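Local coordinates for protein (S)-ureidoglycine aminohydrolase (PDB 1RC6) that catalyses the stereospecific, manganese-dependent deamination of (S)-ureidoglycine to (S)-ureidoglycolate and ammonia during allantoin degradation, at residues His192-Thr197 with Phe247-Ser252; Gly211-Asp216 with Asp226-Gly231; Glu82-Val87 with Met179-Leu184; Asp126-Leu131 with Gly203-Ser208. All coordinates share one frame; numbering follows the deposited sequence.

Overall arrangement
This chain, which combines two cupin domains, illustrates how beta sheets pack at two levels. Contacts 1 and 2 lie within the C-terminal cupin, where its larger sheet faces the smaller one across the barrel interior. They adjoin each other: the hydroxyls of Tyr249 and Tyr213 come within 2.7 Å, OH to OH, beside the site inferred to bind manganese and substrate. Contacts 3 and 4 lie nearer the centre of the chain and join the N-terminal six-stranded sheet to the larger C-terminal one; segments 82-87 and 126-131 are on neighbouring strands. All four are buried overall, although Gln128 gives contact 4 a partly exposed margin. Ring meets ring in contact 1, but aliphatic groups, a methionine and an amide in contacts 2 to 4.

Contact 1 of 4, residues His192-Thr197 with Phe247-Ser252; sequences HGYIET and FSYIYS
Tyr194 and Tyr249 meet as a T-shaped aromatic pair, the edge of Tyr249 directed at the face of Tyr194. The centroids lie 5.7 Å apart and the planes are inclined at 75°. The leading atom is the phenolic oxygen: Tyr249 OH sits over the Tyr194 ring, while Tyr249 CZ follows at 4.2 Å from Tyr194 CD1. Two different first torsions produce this meeting. In Tyr194, CG is swung away from the backbone N (chi1 171°), which carries the ring toward strand 247-254; the turn about CB-CG (chi2 -107°) sets its face to Tyr249. Tyr249 instead holds CG between its backbone N and carbonyl carbon, and its ring reaches across the gap, hydroxyl first, at about a right angle to the Tyr194 side chain. Tyr194 is poorly ordered, so the finer spacing deserves caution. By similarity, Tyr249 binds substrate and Glu196 binds both substrate and manganese; the ring pair therefore borders the probable active site of a cupin barrel. Strand 193-198 is at the edge of the smaller C-terminal sheet, paired with strand 234-240, whereas strand 247-254 runs in the opposing sheet between strands 179-186 and 202-208, with Leu184 touching both tyrosines.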
loop_
_atom_site.group_PDB
_atom_site.type_symbol
_atom_site.label_atom_id
_atom_site.label_comp_id
_atom_site.label_asym_id
_atom_site.label_seq_id
_atom_site.Cartn_x
_atom_site.Cartn_y
_atom_site.Cartn_z
ATOM N N HIS A 192 8.872 -18.885 -10.708
ATOM C CA HIS A 192 8.646 -18.768 -9.275
ATOM C C HIS A 192 7.290 -18.117 -9.014
ATOM O O HIS A 192 6.755 -17.399 -9.866
ATOM C CB HIS A 192 9.740 -17.917 -8.631
ATOM C CG HIS A 192 11.042 -18.631 -8.442
ATOM N ND1 HIS A 192 12.261 -18.036 -8.708
ATOM C CD2 HIS A 192 11.320 -19.869 -7.967
ATOM C CE1 HIS A 192 13.233 -18.880 -8.402
ATOM N NE2 HIS A 192 12.689 -20.000 -7.951
ATOM N N GLY A 193 6.746 -18.377 -7.830
ATOM C CA GLY A 193 5.465 -17.812 -7.449
ATOM C C GLY A 193 5.477 -17.410 -5.987
ATOM O O GLY A 193 6.377 -17.798 -5.241
ATOM N N TYR A 194 4.481 -16.638 -5.569
ATOM C CA TYR A 194 4.395 -16.187 -4.186
ATOM C C TYR A 194 3.509 -17.117 -3.361
ATOM O O TYR A 194 2.516 -17.645 -3.862
ATOM C CB TYR A 194 3.853 -14.749 -4.152
ATOM C CG TYR A 194 3.492 -14.201 -2.777
ATOM C CD1 TYR A 194 2.154 -14.029 -2.400
ATOM C CD2 TYR A 194 4.483 -13.819 -1.869
ATOM C CE1 TYR A 194 1.812 -13.483 -1.151
ATOM C CE2 TYR A 194 4.150 -13.274 -0.620
ATOM C CZ TYR A 194 2.816 -13.108 -0.269
ATOM O OH TYR A 194 2.488 -12.568 0.954
ATOM N N ILE A 195 3.903 -17.326 -2.106
ATOM C CA ILE A 195 3.168 -18.159 -1.149
ATOM C C ILE A 195 3.576 -17.738 0.263
ATOM O O ILE A 195 4.684 -17.240 0.464
ATOM C CB ILE A 195 3.465 -19.693 -1.311
ATOM C CG1 ILE A 195 4.967 -19.942 -1.461
ATOM C CG2 ILE A 195 2.692 -20.259 -2.494
ATOM C CD1 ILE A 195 5.529 -19.622 -2.839
ATOM N N GLU A 196 2.687 -17.923 1.235
ATOM C CA GLU A 196 2.999 -17.559 2.616
ATOM C C GLU A 196 1.823 -17.766 3.576
ATOM O O GLU A 196 0.656 -17.730 3.180
ATOM C CB GLU A 196 3.446 -16.092 2.696
ATOM C CG GLU A 196 4.243 -15.758 3.955
ATOM C CD GLU A 196 4.228 -14.276 4.304
ATOM O OE1 GLU A 196 4.456 -13.442 3.406
ATOM O OE2 GLU A 196 3.999 -13.943 5.485
ATOM N N THR A 197 2.154 -17.987 4.845
ATOM C CA THR A 197 1.173 -18.166 5.911
ATOM C C THR A 197 1.633 -17.181 6.979
ATOM O O THR A 197 2.837 -16.998 7.169
ATOM C CB THR A 197 1.208 -19.590 6.455
ATOM O OG1 THR A 197 1.077 -20.506 5.360
ATOM C CG2 THR A 197 0.068 -19.814 7.450
ATOM N N PHE A 247 4.425 -8.906 -13.380
ATOM C CA PHE A 247 3.491 -8.953 -12.250
ATOM C C PHE A 247 4.110 -8.432 -10.943
ATOM O O PHE A 247 4.891 -9.130 -10.299
ATOM C CB PHE A 247 3.004 -10.401 -12.073
ATOM C CG PHE A 247 1.989 -10.582 -10.984
ATOM C CD1 PHE A 247 0.826 -9.809 -10.953
ATOM C CD2 PHE A 247 2.177 -11.545 -9.997
ATOM C CE1 PHE A 247 -0.144 -9.997 -9.944
ATOM C CE2 PHE A 247 1.217 -11.741 -8.984
ATOM C CZ PHE A 247 0.057 -10.967 -8.958
ATOM N N SER A 248 3.768 -7.206 -10.554
ATOM C CA SER A 248 4.308 -6.645 -9.318
ATOM C C SER A 248 3.267 -5.956 -8.443
ATOM O O SER A 248 2.373 -5.269 -8.940
ATOM C CB SER A 248 5.424 -5.643 -9.619
ATOM O OG SER A 248 4.899 -4.424 -10.108
ATOM N N TYR A 249 3.399 -6.135 -7.133
ATOM C CA TYR A 249 2.487 -5.506 -6.191
ATOM C C TYR A 249 3.192 -5.029 -4.925
ATOM O O TYR A 249 4.198 -5.598 -4.503
ATOM C CB TYR A 249 1.350 -6.456 -5.816
ATOM C CG TYR A 249 1.771 -7.707 -5.091
ATOM C CD1 TYR A 249 2.118 -8.865 -5.789
ATOM C CD2 TYR A 249 1.772 -7.752 -3.698
ATOM C CE1 TYR A 249 2.448 -10.054 -5.107
ATOM C CE2 TYR A 249 2.104 -8.926 -3.006
ATOM C CZ TYR A 249 2.436 -10.067 -3.717
ATOM O OH TYR A 249 2.750 -11.209 -3.022
ATOM N N ILE A 250 2.651 -3.972 -4.326
ATOM C CA ILE A 250 3.209 -3.407 -3.112
ATOM C C ILE A 250 2.345 -3.873 -1.958
ATOM O O ILE A 250 1.141 -4.031 -2.116
ATOM C CB ILE A 250 3.212 -1.871 -3.182
ATOM C CG1 ILE A 250 3.878 -1.291 -1.933
ATOM C CG2 ILE A 250 1.778 -1.351 -3.363
ATOM C CD1 ILE A 250 4.181 0.180 -2.053
ATOM N N TYR A 251 2.951 -4.104 -0.799
ATOM C CA TYR A 251 2.178 -4.562 0.340
ATOM C C TYR A 251 2.801 -4.265 1.690
ATOM O O TYR A 251 4.021 -4.294 1.850
ATOM C CB TYR A 251 1.914 -6.067 0.231
ATOM C CG TYR A 251 3.109 -6.940 0.536
ATOM C CD1 TYR A 251 4.036 -7.275 -0.463
ATOM C CD2 TYR A 251 3.308 -7.449 1.822
ATOM C CE1 TYR A 251 5.131 -8.103 -0.185
ATOM C CE2 TYR A 251 4.405 -8.278 2.111
ATOM C CZ TYR A 251 5.307 -8.597 1.104
ATOM O OH TYR A 251 6.388 -9.398 1.402
ATOM N N SER A 252 1.937 -4.010 2.663
ATOM C CA SER A 252 2.348 -3.702 4.017
ATOM C C SER A 252 2.534 -4.956 4.855
ATOM O O SER A 252 2.150 -6.045 4.458
ATOM C CB SER A 252 1.320 -2.792 4.669
ATOM O OG SER A 252 0.016 -3.322 4.535
#

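Contact 2 of 4, residues Gly211-Asp216 with Asp226-Gly231; sequences GVYNLD and DYIFMG
The Tyr213 ring receives Ile228 over one face and Met230 at its edge. Ile228 CD1 stands nearly above the ring centre, 4.1 Å from the Tyr213 centroid and only 13° off the normal, a clear CH-pi contact. Met230 approaches near the ring plane, its methyl CE meeting the CE2 and OH side of Tyr213, while Leu215 CD1, two residues along from the tyrosine, occupies another part of the edge, in the plane. Leu215 also crosses to the other strand, its CD1 lying 3.9 Å from Ile228 CG2, though Leu215 is poorly ordered and this spacing is approximate. Ile228 thus uses both branches, the ethyl arm for the ring and CG2 for the leucine. Met230 reaches the tyrosine through a chain extended beyond CG (chi2 165°), which carries CE well forward although its CB does not point directly at strand 210-214. Val222 of strand 219-223 touches both Tyr213 and Ile228, continuing the apolar lining inside the cupin barrel. No hydrogen bond joins the two segments, and the contact rests on aliphatic groups against an aromatic ring. Such chemistry implies a hydrophobic setting for the Tyr213 ring; Tyr213 lies beside Tyr249 and Met230 beside Gln236, both probably substrate-binding.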
loop_
_atom_site.group_PDB
_atom_site.type_symbol
_atom_site.label_atom_id
_atom_site.label_comp_id
_atom_site.label_asym_id
_atom_site.label_seq_id
_atom_site.Cartn_x
_atom_site.Cartn_y
_atom_site.Cartn_z
ATOM N N GLY A 211 -1.752 -11.625 -12.757
ATOM C CA GLY A 211 -1.373 -12.916 -12.234
ATOM C C GLY A 211 -2.573 -13.612 -11.650
ATOM O O GLY A 211 -3.703 -13.191 -11.863
ATOM N N VAL A 212 -2.327 -14.690 -10.921
ATOM C CA VAL A 212 -3.400 -15.429 -10.290
ATOM C C VAL A 212 -3.030 -15.691 -8.838
ATOM O O VAL A 212 -1.926 -16.150 -8.526
ATOM C CB VAL A 212 -3.661 -16.760 -11.013
ATOM C CG1 VAL A 212 -4.768 -17.528 -10.311
ATOM C CG2 VAL A 212 -4.052 -16.485 -12.454
ATOM N N TYR A 213 -3.965 -15.377 -7.953
ATOM C CA TYR A 213 -3.760 -15.554 -6.527
ATOM C C TYR A 213 -4.590 -16.710 -6.018
ATOM O O TYR A 213 -5.589 -17.081 -6.624
ATOM C CB TYR A 213 -4.167 -14.286 -5.775
ATOM C CG TYR A 213 -3.032 -13.586 -5.074
ATOM C CD1 TYR A 213 -1.948 -13.072 -5.790
ATOM C CD2 TYR A 213 -3.045 -13.426 -3.690
ATOM C CE1 TYR A 213 -0.905 -12.415 -5.144
ATOM C CE2 TYR A 213 -2.008 -12.771 -3.034
ATOM C CZ TYR A 213 -0.942 -12.269 -3.765
ATOM O OH TYR A 213 0.082 -11.628 -3.109
ATOM N N ASN A 214 -4.166 -17.269 -4.896
ATOM C CA ASN A 214 -4.872 -18.368 -4.271
ATOM C C ASN A 214 -5.079 -17.986 -2.820
ATOM O O ASN A 214 -4.247 -18.290 -1.963
ATOM C CB ASN A 214 -4.054 -19.655 -4.346
ATOM C CG ASN A 214 -4.735 -20.814 -3.643
ATOM O OD1 ASN A 214 -5.753 -21.324 -4.108
ATOM N ND2 ASN A 214 -4.181 -21.228 -2.507
ATOM N N LEU A 215 -6.191 -17.310 -2.553
ATOM C CA LEU A 215 -6.514 -16.869 -1.203
ATOM C C LEU A 215 -7.048 -18.015 -0.345
ATOM O O LEU A 215 -6.272 -18.813 0.185
ATOM C CB LEU A 215 -7.530 -15.721 -1.258
ATOM C CG LEU A 215 -7.116 -14.449 -2.018
ATOM C CD1 LEU A 215 -5.793 -13.928 -1.472
ATOM C CD2 LEU A 215 -6.990 -14.741 -3.505
ATOM N N ASP A 216 -8.367 -18.093 -0.200
ATOM C CA ASP A 216 -8.961 -19.158 0.594
ATOM C C ASP A 216 -9.191 -20.390 -0.267
ATOM O O ASP A 216 -10.326 -20.803 -0.510
ATOM C CB ASP A 216 -10.269 -18.684 1.233
ATOM C CG ASP A 216 -10.035 -17.805 2.457
ATOM O OD1 ASP A 216 -11.014 -17.232 2.984
ATOM O OD2 ASP A 216 -8.869 -17.694 2.898
ATOM N N ASP A 226 -6.056 -3.915 -8.712
ATOM C CA ASP A 226 -6.737 -4.686 -7.677
ATOM C C ASP A 226 -6.072 -4.490 -6.323
ATOM O O ASP A 226 -4.882 -4.175 -6.241
ATOM C CB ASP A 226 -6.710 -6.181 -8.008
ATOM C CG ASP A 226 -7.657 -6.559 -9.134
ATOM O OD1 ASP A 226 -7.670 -7.755 -9.505
ATOM O OD2 ASP A 226 -8.388 -5.671 -9.644
ATOM N N TYR A 227 -6.845 -4.690 -5.259
ATOM C CA TYR A 227 -6.333 -4.563 -3.911
ATOM C C TYR A 227 -6.720 -5.811 -3.161
ATOM O O TYR A 227 -7.822 -6.303 -3.318
ATOM C CB TYR A 227 -6.932 -3.360 -3.190
ATOM C CG TYR A 227 -6.451 -3.264 -1.762
ATOM C CD1 TYR A 227 -5.180 -2.777 -1.465
ATOM C CD2 TYR A 227 -7.243 -3.718 -0.712
ATOM C CE1 TYR A 227 -4.706 -2.747 -0.148
ATOM C CE2 TYR A 227 -6.791 -3.694 0.605
ATOM C CZ TYR A 227 -5.527 -3.210 0.879
ATOM O OH TYR A 227 -5.095 -3.188 2.177
ATOM N N ILE A 228 -5.829 -6.310 -2.320
ATOM C CA ILE A 228 -6.134 -7.519 -1.589
ATOM C C ILE A 228 -5.804 -7.422 -0.113
ATOM O O ILE A 228 -4.690 -7.049 0.257
ATOM C CB ILE A 228 -5.342 -8.699 -2.150
ATOM C CG1 ILE A 228 -5.470 -8.735 -3.665
ATOM C CG2 ILE A 228 -5.832 -9.995 -1.528
ATOM C CD1 ILE A 228 -4.564 -9.748 -4.303
ATOM N N PHE A 229 -6.775 -7.765 0.725
ATOM C CA PHE A 229 -6.556 -7.766 2.163
ATOM C C PHE A 229 -6.400 -9.196 2.662
ATOM O O PHE A 229 -7.355 -9.963 2.661
ATOM C CB PHE A 229 -7.715 -7.127 2.918
ATOM C CG PHE A 229 -7.621 -7.317 4.401
ATOM C CD1 PHE A 229 -8.569 -8.071 5.083
ATOM C CD2 PHE A 229 -6.558 -6.762 5.118
ATOM C CE1 PHE A 229 -8.463 -8.270 6.467
ATOM C CE2 PHE A 229 -6.439 -6.953 6.489
ATOM C CZ PHE A 229 -7.391 -7.707 7.168
ATOM N N MET A 230 -5.194 -9.540 3.089
ATOM C CA MET A 230 -4.896 -10.871 3.595
ATOM C C MET A 230 -4.900 -10.774 5.118
ATOM O O MET A 230 -3.973 -10.227 5.718
ATOM C CB MET A 230 -3.518 -11.302 3.096
ATOM C CG MET A 230 -3.330 -11.249 1.578
ATOM S SD MET A 230 -1.563 -11.350 1.102
ATOM C CE MET A 230 -1.570 -10.619 -0.527
ATOM N N GLY A 231 -5.944 -11.301 5.742
ATOM C CA GLY A 231 -6.053 -11.237 7.190
ATOM C C GLY A 231 -5.070 -12.074 7.992
ATOM O O GLY A 231 -4.279 -12.843 7.443
#

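Contact 3 of 4, residues Glu82-Val87 with Met179-Leu184; sequences ETFLYV and MNMHIL
Glu82-Val87 and Met179-Leu184 run almost parallel, their axes 13° apart in direction and 9.5 Å apart at closest approach, a separation of facing sheets rather than of paired strands. In this two-cupin fold they bring the N-terminal sheet against the larger C-terminal sheet. Alternate residues point into the interface: Glu82, Phe84 and Tyr86 from one strand, Met179, Met181 and Ile183 from the other. At the centre, Met181 CG rests over the middle of the Phe84 ring, 3.3 Å from its centroid, and SD lies over the same face at 4.2 Å from that centroid, a Met-aromatic contact combined with CH-pi packing. Bends at chi2 (-70°) and chi3 fold the methionine chain along the ring instead of sending it straight past. With CG opposite the backbone N (chi1 172°), the Phe84 ring reaches out to where Met181 can cover it. Glu82 and Met179 approach from opposite directions, but their modelled spacing is doubtful; the carboxylate oxygen OE1 has a hydrogen bond to the hydroxyl of Tyr110. At the other end the side chains cross at about a right angle, with Ile183 CD1 placed 3.8 Å from Tyr86 CE1.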
loop_
_atom_site.group_PDB
_atom_site.type_symbol
_atom_site.label_atom_id
_atom_site.label_comp_id
_atom_site.label_asym_id
_atom_site.label_seq_id
_atom_site.Cartn_x
_atom_site.Cartn_y
_atom_site.Cartn_z
ATOM N N GLU A 82 1.703 6.674 12.454
ATOM C CA GLU A 82 2.771 6.686 11.452
ATOM C C GLU A 82 2.117 6.529 10.069
ATOM O O GLU A 82 1.067 5.887 9.944
ATOM C CB GLU A 82 3.785 5.557 11.714
ATOM C CG GLU A 82 3.211 4.153 11.679
ATOM C CD GLU A 82 4.212 3.092 12.141
ATOM O OE1 GLU A 82 5.431 3.223 11.857
ATOM O OE2 GLU A 82 3.781 2.109 12.780
ATOM N N THR A 83 2.720 7.119 9.039
ATOM C CA THR A 83 2.143 7.045 7.704
ATOM C C THR A 83 3.145 6.688 6.646
ATOM O O THR A 83 4.345 6.772 6.869
ATOM C CB THR A 83 1.499 8.375 7.296
ATOM O OG1 THR A 83 2.509 9.381 7.223
ATOM C CG2 THR A 83 0.444 8.789 8.306
ATOM N N PHE A 84 2.641 6.298 5.483
ATOM C CA PHE A 84 3.490 5.915 4.362
ATOM C C PHE A 84 2.795 6.239 3.051
ATOM O O PHE A 84 1.622 5.919 2.865
ATOM C CB PHE A 84 3.803 4.415 4.440
ATOM C CG PHE A 84 4.520 3.875 3.237
ATOM C CD1 PHE A 84 3.815 3.484 2.112
ATOM C CD2 PHE A 84 5.914 3.779 3.226
ATOM C CE1 PHE A 84 4.480 3.006 0.985
ATOM C CE2 PHE A 84 6.591 3.302 2.102
ATOM C CZ PHE A 84 5.874 2.916 0.980
ATOM N N LEU A 85 3.518 6.867 2.137
ATOM C CA LEU A 85 2.958 7.229 0.848
ATOM C C LEU A 85 3.800 6.643 -0.280
ATOM O O LEU A 85 5.019 6.612 -0.193
ATOM C CB LEU A 85 2.898 8.758 0.714
ATOM C CG LEU A 85 2.401 9.375 -0.605
ATOM C CD1 LEU A 85 2.080 10.848 -0.407
ATOM C CD2 LEU A 85 3.437 9.190 -1.687
ATOM N N TYR A 86 3.143 6.178 -1.339
ATOM C CA TYR A 86 3.845 5.613 -2.479
ATOM C C TYR A 86 3.249 6.141 -3.780
ATOM O O TYR A 86 2.052 6.019 -4.023
ATOM C CB TYR A 86 3.753 4.091 -2.464
ATOM C CG TYR A 86 4.367 3.452 -3.679
ATOM C CD1 TYR A 86 5.708 3.102 -3.700
ATOM C CD2 TYR A 86 3.617 3.256 -4.836
ATOM C CE1 TYR A 86 6.301 2.574 -4.842
ATOM C CE2 TYR A 86 4.195 2.732 -5.988
ATOM C CZ TYR A 86 5.542 2.397 -5.986
ATOM O OH TYR A 86 6.140 1.937 -7.140
ATOM N N VAL A 87 4.093 6.734 -4.612
ATOM C CA VAL A 87 3.637 7.268 -5.876
ATOM C C VAL A 87 3.503 6.149 -6.886
ATOM O O VAL A 87 4.492 5.628 -7.391
ATOM C CB VAL A 87 4.604 8.316 -6.445
ATOM C CG1 VAL A 87 4.085 8.799 -7.800
ATOM C CG2 VAL A 87 4.751 9.484 -5.464
ATOM N N MET A 179 6.907 -1.763 11.381
ATOM C CA MET A 179 6.235 -2.152 10.147
ATOM C C MET A 179 7.202 -2.046 8.994
ATOM O O MET A 179 8.343 -1.640 9.169
ATOM C CB MET A 179 5.050 -1.235 9.859
ATOM C CG MET A 179 5.459 0.207 9.744
ATOM S SD MET A 179 4.502 1.142 8.549
ATOM C CE MET A 179 3.416 1.870 9.561
ATOM N N ASN A 180 6.739 -2.424 7.811
ATOM C CA ASN A 180 7.553 -2.330 6.619
ATOM C C ASN A 180 6.663 -2.469 5.395
ATOM O O ASN A 180 5.589 -3.051 5.475
ATOM C CB ASN A 180 8.632 -3.404 6.623
ATOM C CG ASN A 180 9.878 -2.982 5.850
ATOM O OD1 ASN A 180 10.970 -3.503 6.079
ATOM N ND2 ASN A 180 9.718 -2.045 4.930
ATOM N N MET A 181 7.094 -1.893 4.280
ATOM C CA MET A 181 6.353 -1.967 3.030
ATOM C C MET A 181 7.248 -2.729 2.057
ATOM O O MET A 181 8.465 -2.543 2.051
ATOM C CB MET A 181 6.064 -0.564 2.471
ATOM C CG MET A 181 5.116 0.316 3.288
ATOM S SD MET A 181 3.370 -0.205 3.314
ATOM C CE MET A 181 3.212 -0.920 1.709
ATOM N N HIS A 182 6.662 -3.598 1.248
ATOM C CA HIS A 182 7.457 -4.357 0.294
ATOM C C HIS A 182 6.811 -4.352 -1.081
ATOM O O HIS A 182 5.613 -4.130 -1.214
ATOM C CB HIS A 182 7.610 -5.820 0.737
ATOM C CG HIS A 182 8.210 -5.992 2.092
ATOM N ND1 HIS A 182 7.462 -5.943 3.246
ATOM C CD2 HIS A 182 9.485 -6.218 2.479
ATOM C CE1 HIS A 182 8.252 -6.135 4.289
ATOM N NE2 HIS A 182 9.486 -6.304 3.849
ATOM N N ILE A 183 7.621 -4.601 -2.100
ATOM C CA ILE A 183 7.136 -4.692 -3.463
ATOM C C ILE A 183 7.687 -6.001 -4.013
ATOM O O ILE A 183 8.884 -6.256 -3.907
ATOM C CB ILE A 183 7.653 -3.543 -4.350
ATOM C CG1 ILE A 183 6.730 -2.329 -4.243
ATOM C CG2 ILE A 183 7.746 -4.022 -5.798
ATOM C CD1 ILE A 183 7.151 -1.142 -5.119
ATOM N N LEU A 184 6.816 -6.836 -4.570
ATOM C CA LEU A 184 7.232 -8.106 -5.163
ATOM C C LEU A 184 7.025 -8.012 -6.671
ATOM O O LEU A 184 5.983 -7.533 -7.126
ATOM C CB LEU A 184 6.415 -9.270 -4.597
ATOM C CG LEU A 184 7.133 -10.137 -3.556
ATOM C CD1 LEU A 184 6.174 -11.144 -2.949
ATOM C CD2 LEU A 184 8.299 -10.847 -4.220
#

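Contact 4 of 4, residues Asp126-Leu131 with Gly203-Ser208; sequences DSQIFL and GAYILS
Tyr205 faces two residues of strand 127-135, Phe130 on its buried side and Gln128 on a side partly open to solvent. The buried part is apolar: Phe130 CE1 lies 4.4 Å from Tyr205 CB, so the phenylalanine borders the root of the tyrosine side chain rather than stacking on its ring. Further packing fills in around this pair, since Phe130 also touches Met181 while Tyr205 touches Leu63 and Ile88. From Tyr205's own strand, Leu207 CD2 comes to the edge of the ring, in its plane. Whereas these groups are buried among apolar neighbours, the polar approach of Gln128, itself partly exposed, is at the solvent side, at the far end of the tyrosine. There Gln128 NE2 approaches Tyr205 OH at 3.3 Å, with the amide plane turned 87° from the ring plane. Both side chains start out opposite their backbone N (chi1 176° for Gln128), and the glutamine continues extended beyond CG, which takes its amide across to the phenol. This is an interface between cupin domains: strand 127-135 lies between strands 60-67 and 81-89 of the N-terminal sheet, and strand 202-208 between 227-230 and 247-254 of the C-terminal one, where Leu207 and Ser208 form a classic beta bulge opposite Ser248.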
loop_
_atom_site.group_PDB
_atom_site.type_symbol
_atom_site.label_atom_id
_atom_site.label_comp_id
_atom_site.label_asym_id
_atom_site.label_seq_id
_atom_site.Cartn_x
_atom_site.Cartn_y
_atom_site.Cartn_z
ATOM N N ASP A 126 -3.242 13.761 -13.957
ATOM C CA ASP A 126 -3.481 13.129 -12.673
ATOM C C ASP A 126 -2.297 12.312 -12.179
ATOM O O ASP A 126 -1.642 11.608 -12.945
ATOM C CB ASP A 126 -4.723 12.228 -12.738
ATOM C CG ASP A 126 -6.019 13.018 -12.814
ATOM O OD1 ASP A 126 -6.031 14.192 -12.385
ATOM O OD2 ASP A 126 -7.034 12.463 -13.283
ATOM N N SER A 127 -2.022 12.427 -10.888
ATOM C CA SER A 127 -0.953 11.677 -10.266
ATOM C C SER A 127 -1.655 10.742 -9.295
ATOM O O SER A 127 -2.522 11.164 -8.534
ATOM C CB SER A 127 -0.002 12.611 -9.525
ATOM O OG SER A 127 0.764 13.375 -10.441
ATOM N N GLN A 128 -1.298 9.463 -9.329
ATOM C CA GLN A 128 -1.940 8.492 -8.456
ATOM C C GLN A 128 -1.075 8.077 -7.276
ATOM O O GLN A 128 0.097 7.752 -7.430
ATOM C CB GLN A 128 -2.355 7.276 -9.275
ATOM C CG GLN A 128 -2.945 6.157 -8.463
ATOM C CD GLN A 128 -3.702 5.177 -9.323
ATOM O OE1 GLN A 128 -4.849 5.433 -9.683
ATOM N NE2 GLN A 128 -3.065 4.054 -9.673
ATOM N N ILE A 129 -1.685 8.061 -6.096
ATOM C CA ILE A 129 -0.982 7.730 -4.867
ATOM C C ILE A 129 -1.579 6.580 -4.034
ATOM O O ILE A 129 -2.775 6.285 -4.108
ATOM C CB ILE A 129 -0.869 9.034 -4.022
ATOM C CG1 ILE A 129 0.597 9.304 -3.746
ATOM C CG2 ILE A 129 -1.718 8.991 -2.784
ATOM C CD1 ILE A 129 1.368 9.631 -5.021
ATOM N N PHE A 130 -0.723 5.913 -3.262
ATOM C CA PHE A 130 -1.147 4.831 -2.371
ATOM C C PHE A 130 -0.816 5.308 -0.964
ATOM O O PHE A 130 0.333 5.620 -0.681
ATOM C CB PHE A 130 -0.378 3.544 -2.637
ATOM C CG PHE A 130 -0.651 2.466 -1.623
ATOM C CD1 PHE A 130 -1.899 1.865 -1.549
ATOM C CD2 PHE A 130 0.319 2.095 -0.706
ATOM C CE1 PHE A 130 -2.177 0.915 -0.579
ATOM C CE2 PHE A 130 0.057 1.148 0.273
ATOM C CZ PHE A 130 -1.194 0.555 0.339
ATOM N N LEU A 131 -1.813 5.363 -0.087
ATOM C CA LEU A 131 -1.613 5.834 1.279
ATOM C C LEU A 131 -1.837 4.770 2.313
ATOM O O LEU A 131 -2.649 3.869 2.114
ATOM C CB LEU A 131 -2.541 7.001 1.586
ATOM C CG LEU A 131 -1.989 8.384 1.263
ATOM C CD1 LEU A 131 -3.040 9.405 1.625
ATOM C CD2 LEU A 131 -0.679 8.635 2.030
ATOM N N GLY A 203 -1.716 -5.937 3.183
ATOM C CA GLY A 203 -2.577 -5.128 2.351
ATOM C C GLY A 203 -1.807 -5.000 1.056
ATOM O O GLY A 203 -0.751 -4.384 1.033
ATOM N N ALA A 204 -2.294 -5.588 -0.026
ATOM C CA ALA A 204 -1.550 -5.491 -1.264
ATOM C C ALA A 204 -2.330 -4.813 -2.361
ATOM O O ALA A 204 -3.535 -5.023 -2.514
ATOM C CB ALA A 204 -1.118 -6.862 -1.714
ATOM N N TYR A 205 -1.628 -3.976 -3.109
ATOM C CA TYR A 205 -2.199 -3.269 -4.241
ATOM C C TYR A 205 -1.363 -3.715 -5.429
ATOM O O TYR A 205 -0.142 -3.548 -5.431
ATOM C CB TYR A 205 -2.067 -1.761 -4.079
ATOM C CG TYR A 205 -2.592 -0.990 -5.266
ATOM C CD1 TYR A 205 -3.967 -0.844 -5.474
ATOM C CD2 TYR A 205 -1.722 -0.410 -6.191
ATOM C CE1 TYR A 205 -4.461 -0.136 -6.573
ATOM C CE2 TYR A 205 -2.206 0.301 -7.292
ATOM C CZ TYR A 205 -3.576 0.435 -7.476
ATOM O OH TYR A 205 -4.057 1.144 -8.561
ATOM N N ILE A 206 -2.017 -4.296 -6.429
ATOM C CA ILE A 206 -1.320 -4.773 -7.615
ATOM C C ILE A 206 -0.870 -3.599 -8.457
ATOM O O ILE A 206 -1.690 -2.905 -9.058
ATOM C CB ILE A 206 -2.225 -5.649 -8.451
ATOM C CG1 ILE A 206 -2.830 -6.735 -7.564
ATOM C CG2 ILE A 206 -1.436 -6.248 -9.604
ATOM C CD1 ILE A 206 -1.809 -7.633 -6.914
ATOM N N LEU A 207 0.442 -3.392 -8.496
ATOM C CA LEU A 207 1.041 -2.287 -9.238
ATOM C C LEU A 207 1.061 -2.446 -10.747
ATOM O O LEU A 207 0.898 -1.473 -11.487
ATOM C CB LEU A 207 2.464 -2.053 -8.750
ATOM C CG LEU A 207 2.560 -1.444 -7.362
ATOM C CD1 LEU A 207 4.011 -1.374 -6.944
ATOM C CD2 LEU A 207 1.932 -0.059 -7.385
ATOM N N SER A 208 1.274 -3.669 -11.210
ATOM C CA SER A 208 1.322 -3.895 -12.642
ATOM C C SER A 208 1.252 -5.363 -12.992
ATOM O O SER A 208 1.361 -6.236 -12.133
ATOM C CB SER A 208 2.611 -3.315 -13.225
ATOM O OG SER A 208 3.725 -4.124 -12.878
#